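Local coordinates for nicotinate phosphoribosyltransferase (Saccharomyces cerevisiae, PDB 1VLP), which catalyses the first step of NAD biosynthesis from nicotinic acid, the ATP-dependent joining of nicotinate to a phosphoribosyl group to give nicotinate ribonucleotide, at residues V35-Y46 against I131-I141. Sequence-based numbering, arbitrary orientation.
Sequences VFTNFPDVTVTY and ILVSGSWKDTI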
loop_
_atom_site.group_PDB
_atom_site.type_symbol
_atom_site.label_atom_id
_atom_site.label_comp_id
_atom_site.label_asym_id
_atom_site.label_seq_id
_atom_site.Cartn_x
_atom_site.Cartn_y
_atom_site.Cartn_z
ATOM N N VAL A 35 -14.500 4.758 -3.805
ATOM C CA VAL A 35 -14.757 4.620 -5.226
ATOM C C VAL A 35 -16.198 4.223 -5.449
ATOM O O VAL A 35 -16.856 4.746 -6.356
ATOM C CB VAL A 35 -13.793 3.601 -5.812
ATOM C CG1 VAL A 35 -14.193 3.165 -7.156
ATOM C CG2 VAL A 35 -12.363 4.211 -5.807
ATOM N N PHE A 36 -16.665 3.288 -4.629
ATOM C CA PHE A 36 -18.059 2.849 -4.671
ATOM C C PHE A 36 -19.002 4.033 -4.441
ATOM O O PHE A 36 -20.004 4.147 -5.136
ATOM C CB PHE A 36 -18.328 1.743 -3.621
ATOM C CG PHE A 36 -19.806 1.476 -3.397
ATOM C CD1 PHE A 36 -20.545 0.812 -4.344
ATOM C CD2 PHE A 36 -20.453 1.974 -2.251
ATOM C CE1 PHE A 36 -21.914 0.567 -4.144
ATOM C CE2 PHE A 36 -21.832 1.738 -2.057
ATOM C CZ PHE A 36 -22.534 1.044 -3.005
ATOM N N THR A 37 -18.677 4.869 -3.462
ATOM C CA THR A 37 -19.514 5.975 -3.029
ATOM C C THR A 37 -19.607 7.078 -4.116
ATOM O O THR A 37 -20.695 7.597 -4.409
ATOM C CB THR A 37 -19.059 6.515 -1.636
ATOM O OG1 THR A 37 -19.222 5.482 -0.605
ATOM C CG2 THR A 37 -19.869 7.731 -1.204
ATOM N N ASN A 38 -18.464 7.424 -4.714
ATOM C CA ASN A 38 -18.296 8.609 -5.526
ATOM C C ASN A 38 -18.200 8.349 -7.018
ATOM O O ASN A 38 -18.709 9.120 -7.828
ATOM C CB ASN A 38 -17.037 9.347 -5.053
ATOM C CG ASN A 38 -17.179 9.880 -3.654
ATOM O OD1 ASN A 38 -17.896 10.869 -3.438
ATOM N ND2 ASN A 38 -16.503 9.268 -2.691
ATOM N N PHE A 39 -17.568 7.239 -7.388
ATOM C CA PHE A 39 -17.280 6.935 -8.787
ATOM C C PHE A 39 -17.614 5.480 -9.200
ATOM O O PHE A 39 -16.813 4.810 -9.820
ATOM C CB PHE A 39 -15.801 7.245 -9.063
ATOM C CG PHE A 39 -15.400 8.655 -8.688
ATOM C CD1 PHE A 39 -15.915 9.752 -9.370
ATOM C CD2 PHE A 39 -14.512 8.899 -7.653
ATOM C CE1 PHE A 39 -15.552 11.033 -9.042
ATOM C CE2 PHE A 39 -14.152 10.178 -7.326
ATOM C CZ PHE A 39 -14.667 11.247 -8.017
ATOM N N PRO A 40 -18.834 5.027 -8.908
ATOM C CA PRO A 40 -19.248 3.623 -9.165
ATOM C C PRO A 40 -19.278 3.188 -10.656
ATOM O O PRO A 40 -19.401 1.985 -10.962
ATOM C CB PRO A 40 -20.683 3.601 -8.615
ATOM C CG PRO A 40 -21.152 4.994 -8.721
ATOM C CD PRO A 40 -19.955 5.832 -8.384
ATOM N N ASP A 41 -19.206 4.159 -11.541
ATOM C CA ASP A 41 -19.367 4.023 -13.010
ATOM C C ASP A 41 -18.023 4.089 -13.790
ATOM O O ASP A 41 -17.890 3.604 -14.917
ATOM C CB ASP A 41 -20.188 5.210 -13.483
ATOM C CG ASP A 41 -19.631 6.597 -12.954
ATOM O OD1 ASP A 41 -19.468 6.734 -11.676
ATOM O OD2 ASP A 41 -19.382 7.532 -13.824
ATOM N N VAL A 42 -17.078 4.791 -13.202
ATOM C CA VAL A 42 -15.781 5.060 -13.815
ATOM C C VAL A 42 -15.076 3.749 -14.067
ATOM O O VAL A 42 -15.139 2.836 -13.255
ATOM C CB VAL A 42 -14.934 5.969 -12.857
ATOM C CG1 VAL A 42 -13.478 6.021 -13.232
ATOM C CG2 VAL A 42 -15.556 7.347 -12.754
ATOM N N THR A 43 -14.397 3.672 -15.212
ATOM C CA THR A 43 -13.673 2.477 -15.615
ATOM C C THR A 43 -12.177 2.766 -15.552
ATOM O O THR A 43 -11.719 3.917 -15.726
ATOM C CB THR A 43 -14.085 1.937 -17.011
ATOM O OG1 THR A 43 -13.682 2.836 -18.054
ATOM C CG2 THR A 43 -15.576 1.723 -17.069
ATOM N N VAL A 44 -11.427 1.731 -15.198
ATOM C CA VAL A 44 -9.995 1.887 -15.038
ATOM C C VAL A 44 -9.255 0.665 -15.571
ATOM O O VAL A 44 -9.846 -0.430 -15.776
ATOM C CB VAL A 44 -9.613 2.052 -13.526
ATOM C CG1 VAL A 44 -10.234 3.329 -12.914
ATOM C CG2 VAL A 44 -10.015 0.759 -12.721
ATOM N N THR A 45 -7.949 0.867 -15.781
ATOM C CA THR A 45 -7.054 -0.251 -16.074
ATOM C C THR A 45 -5.851 -0.116 -15.152
ATOM O O THR A 45 -5.265 0.960 -15.066
ATOM C CB THR A 45 -6.591 -0.248 -17.543
ATOM O OG1 THR A 45 -7.731 -0.455 -18.381
ATOM C CG2 THR A 45 -5.570 -1.337 -17.784
ATOM N N TYR A 46 -5.466 -1.212 -14.495
ATOM C CA TYR A 46 -4.174 -1.324 -13.767
ATOM C C TYR A 46 -3.233 -2.215 -14.552
ATOM O O TYR A 46 -3.705 -3.159 -15.238
ATOM C CB TYR A 46 -4.349 -1.965 -12.370
ATOM C CG TYR A 46 -5.218 -1.213 -11.378
ATOM C CD1 TYR A 46 -6.618 -1.305 -11.447
ATOM C CD2 TYR A 46 -4.661 -0.432 -10.369
ATOM C CE1 TYR A 46 -7.429 -0.632 -10.545
ATOM C CE2 TYR A 46 -5.471 0.247 -9.463
ATOM C CZ TYR A 46 -6.867 0.134 -9.584
ATOM O OH TYR A 46 -7.704 0.750 -8.705
ATOM N N ILE A 131 0.050 -8.721 -17.127
ATOM C CA ILE A 131 -1.210 -8.671 -16.372
ATOM C C ILE A 131 -1.840 -7.310 -16.463
ATOM O O ILE A 131 -1.236 -6.327 -16.058
ATOM C CB ILE A 131 -1.050 -9.104 -14.898
ATOM C CG1 ILE A 131 -0.487 -10.535 -14.787
ATOM C CG2 ILE A 131 -2.414 -9.078 -14.174
ATOM C CD1 ILE A 131 0.133 -10.830 -13.407
ATOM N N LEU A 132 -3.050 -7.268 -17.010
ATOM C CA LEU A 132 -3.899 -6.086 -16.971
ATOM C C LEU A 132 -5.186 -6.377 -16.221
ATOM O O LEU A 132 -5.775 -7.425 -16.397
ATOM C CB LEU A 132 -4.249 -5.657 -18.382
ATOM C CG LEU A 132 -3.100 -5.138 -19.234
ATOM C CD1 LEU A 132 -3.608 -4.972 -20.625
ATOM C CD2 LEU A 132 -2.587 -3.842 -18.685
ATOM N N VAL A 133 -5.599 -5.454 -15.355
ATOM C CA VAL A 133 -6.818 -5.574 -14.603
ATOM C C VAL A 133 -7.732 -4.376 -14.982
ATOM O O VAL A 133 -7.345 -3.220 -14.793
ATOM C CB VAL A 133 -6.575 -5.619 -13.085
ATOM C CG1 VAL A 133 -7.836 -5.916 -12.368
ATOM C CG2 VAL A 133 -5.451 -6.622 -12.695
ATOM N N SER A 134 -8.870 -4.656 -15.603
ATOM C CA SER A 134 -9.654 -3.589 -16.165
ATOM C C SER A 134 -11.137 -3.856 -15.982
ATOM O O SER A 134 -11.638 -4.977 -16.024
ATOM C CB SER A 134 -9.277 -3.381 -17.629
ATOM O OG SER A 134 -9.968 -2.305 -18.252
ATOM N N GLY A 135 -11.830 -2.757 -15.809
ATOM C CA GLY A 135 -13.288 -2.766 -15.539
ATOM C C GLY A 135 -13.698 -1.568 -14.737
ATOM O O GLY A 135 -12.916 -0.604 -14.620
ATOM N N SER A 136 -14.899 -1.601 -14.148
ATOM C CA SER A 136 -15.320 -0.524 -13.268
ATOM C C SER A 136 -14.343 -0.429 -12.106
ATOM O O SER A 136 -13.837 -1.403 -11.603
ATOM C CB SER A 136 -16.769 -0.761 -12.776
ATOM O OG SER A 136 -17.352 0.391 -12.202
ATOM N N TRP A 137 -14.103 0.789 -11.659
ATOM C CA TRP A 137 -13.158 1.027 -10.581
ATOM C C TRP A 137 -13.552 0.243 -9.310
ATOM O O TRP A 137 -12.690 -0.365 -8.722
ATOM C CB TRP A 137 -13.012 2.527 -10.359
ATOM C CG TRP A 137 -11.747 2.977 -9.642
ATOM C CD1 TRP A 137 -10.676 2.220 -9.280
ATOM C CD2 TRP A 137 -11.410 4.322 -9.297
ATOM N NE1 TRP A 137 -9.722 2.975 -8.719
ATOM C CE2 TRP A 137 -10.122 4.284 -8.715
ATOM C CE3 TRP A 137 -12.072 5.563 -9.404
ATOM C CZ2 TRP A 137 -9.500 5.441 -8.206
ATOM C CZ3 TRP A 137 -11.440 6.695 -8.909
ATOM C CH2 TRP A 137 -10.164 6.628 -8.332
ATOM N N LYS A 138 -14.837 0.188 -8.958
ATOM C CA LYS A 138 -15.307 -0.592 -7.797
ATOM C C LYS A 138 -15.127 -2.113 -7.944
ATOM O O LYS A 138 -15.092 -2.814 -6.942
ATOM C CB LYS A 138 -16.772 -0.312 -7.471
ATOM C CG LYS A 138 -17.770 -0.872 -8.402
ATOM C CD LYS A 138 -19.156 -0.306 -8.060
ATOM C CE LYS A 138 -20.224 -0.881 -8.944
ATOM N NZ LYS A 138 -20.152 -0.433 -10.358
ATOM N N ASP A 139 -15.033 -2.592 -9.175
ATOM C CA ASP A 139 -14.810 -4.014 -9.488
ATOM C C ASP A 139 -13.338 -4.387 -9.536
ATOM O O ASP A 139 -13.004 -5.597 -9.566
ATOM C CB ASP A 139 -15.402 -4.394 -10.860
ATOM C CG ASP A 139 -16.909 -4.478 -10.852
ATOM O OD1 ASP A 139 -17.514 -4.471 -9.777
ATOM O OD2 ASP A 139 -17.490 -4.531 -11.950
ATOM N N THR A 140 -12.445 -3.395 -9.634
ATOM C CA THR A 140 -11.031 -3.660 -9.895
ATOM C C THR A 140 -10.073 -3.284 -8.761
ATOM O O THR A 140 -8.931 -3.852 -8.651
ATOM C CB THR A 140 -10.581 -2.978 -11.215
ATOM O OG1 THR A 140 -10.775 -1.592 -11.122
ATOM C CG2 THR A 140 -11.388 -3.538 -12.381
ATOM N N ILE A 141 -10.506 -2.322 -7.953
ATOM C CA ILE A 141 -9.651 -1.754 -6.883
ATOM C C ILE A 141 -9.018 -2.781 -5.899
ATOM O O ILE A 141 -7.892 -2.576 -5.424
ATOM C CB ILE A 141 -10.424 -0.627 -6.160
ATOM C CG1 ILE A 141 -9.501 0.154 -5.233
ATOM C CG2 ILE A 141 -11.636 -1.184 -5.411
ATOM C CD1 ILE A 141 -9.554 1.542 -5.424
HETATM O O HOH W 1 -16.509 2.090 -10.224
HETATM O O HOH W 2 -18.597 1.010 -15.052
#
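V35, near the end of helix 26-38, lays CG2 over the centre of the six-membered ring of W137, 3.6 Å from its centroid, while CG1 meets W137 CB. The indole gets there because CG of W137 stands opposite its own backbone N (chi1 -159°), which turns the ring so that one face meets V35. F39 adds CD2 near W137 CZ3. At the turn that follows, P40 O accepts a hydrogen bond of 2.6 Å from K138 NZ, in the carbonyl plane; a water links F39 O to K138 N. V42 O then accepts a hydrogen bond from W137 N at 2.8 Å, tying the loop before strand 43-50 to the turn that follows G135. From T43 onward the chains pair as antiparallel strands: V44 exchanges backbone bonds with G135, and Y46 with V133. V44 CG1 covers the five-membered ring of W137 from the face opposite V35, whereas T45 OG1, on the other side of the sheet, shares a hydrogen bond of 2.9 Å with S134 OG in one of the two conformers of S134. Y46 brings its OH to the indole edge, where W137 NE1 donates a weak, bent bond (3.0 Å, 132°); the same hydroxyl is hydrogen-bonded to E245 of helix 244-254. I141, which also meets Y46 OH, has its side chain about 7 Å from that of Y27, probably a nicotinate-binding residue. Were W137 replaced by alanine, V35 and V44 would probably lose the ring that both pack on, and Y46 OH its weak indole donor. The contact thus joins helix 26-38 to the five-stranded antiparallel sheet through CH-pi contacts on opposite indole faces, its polarity confined to the ring's N-H edge and the lysine- and water-bridged turn.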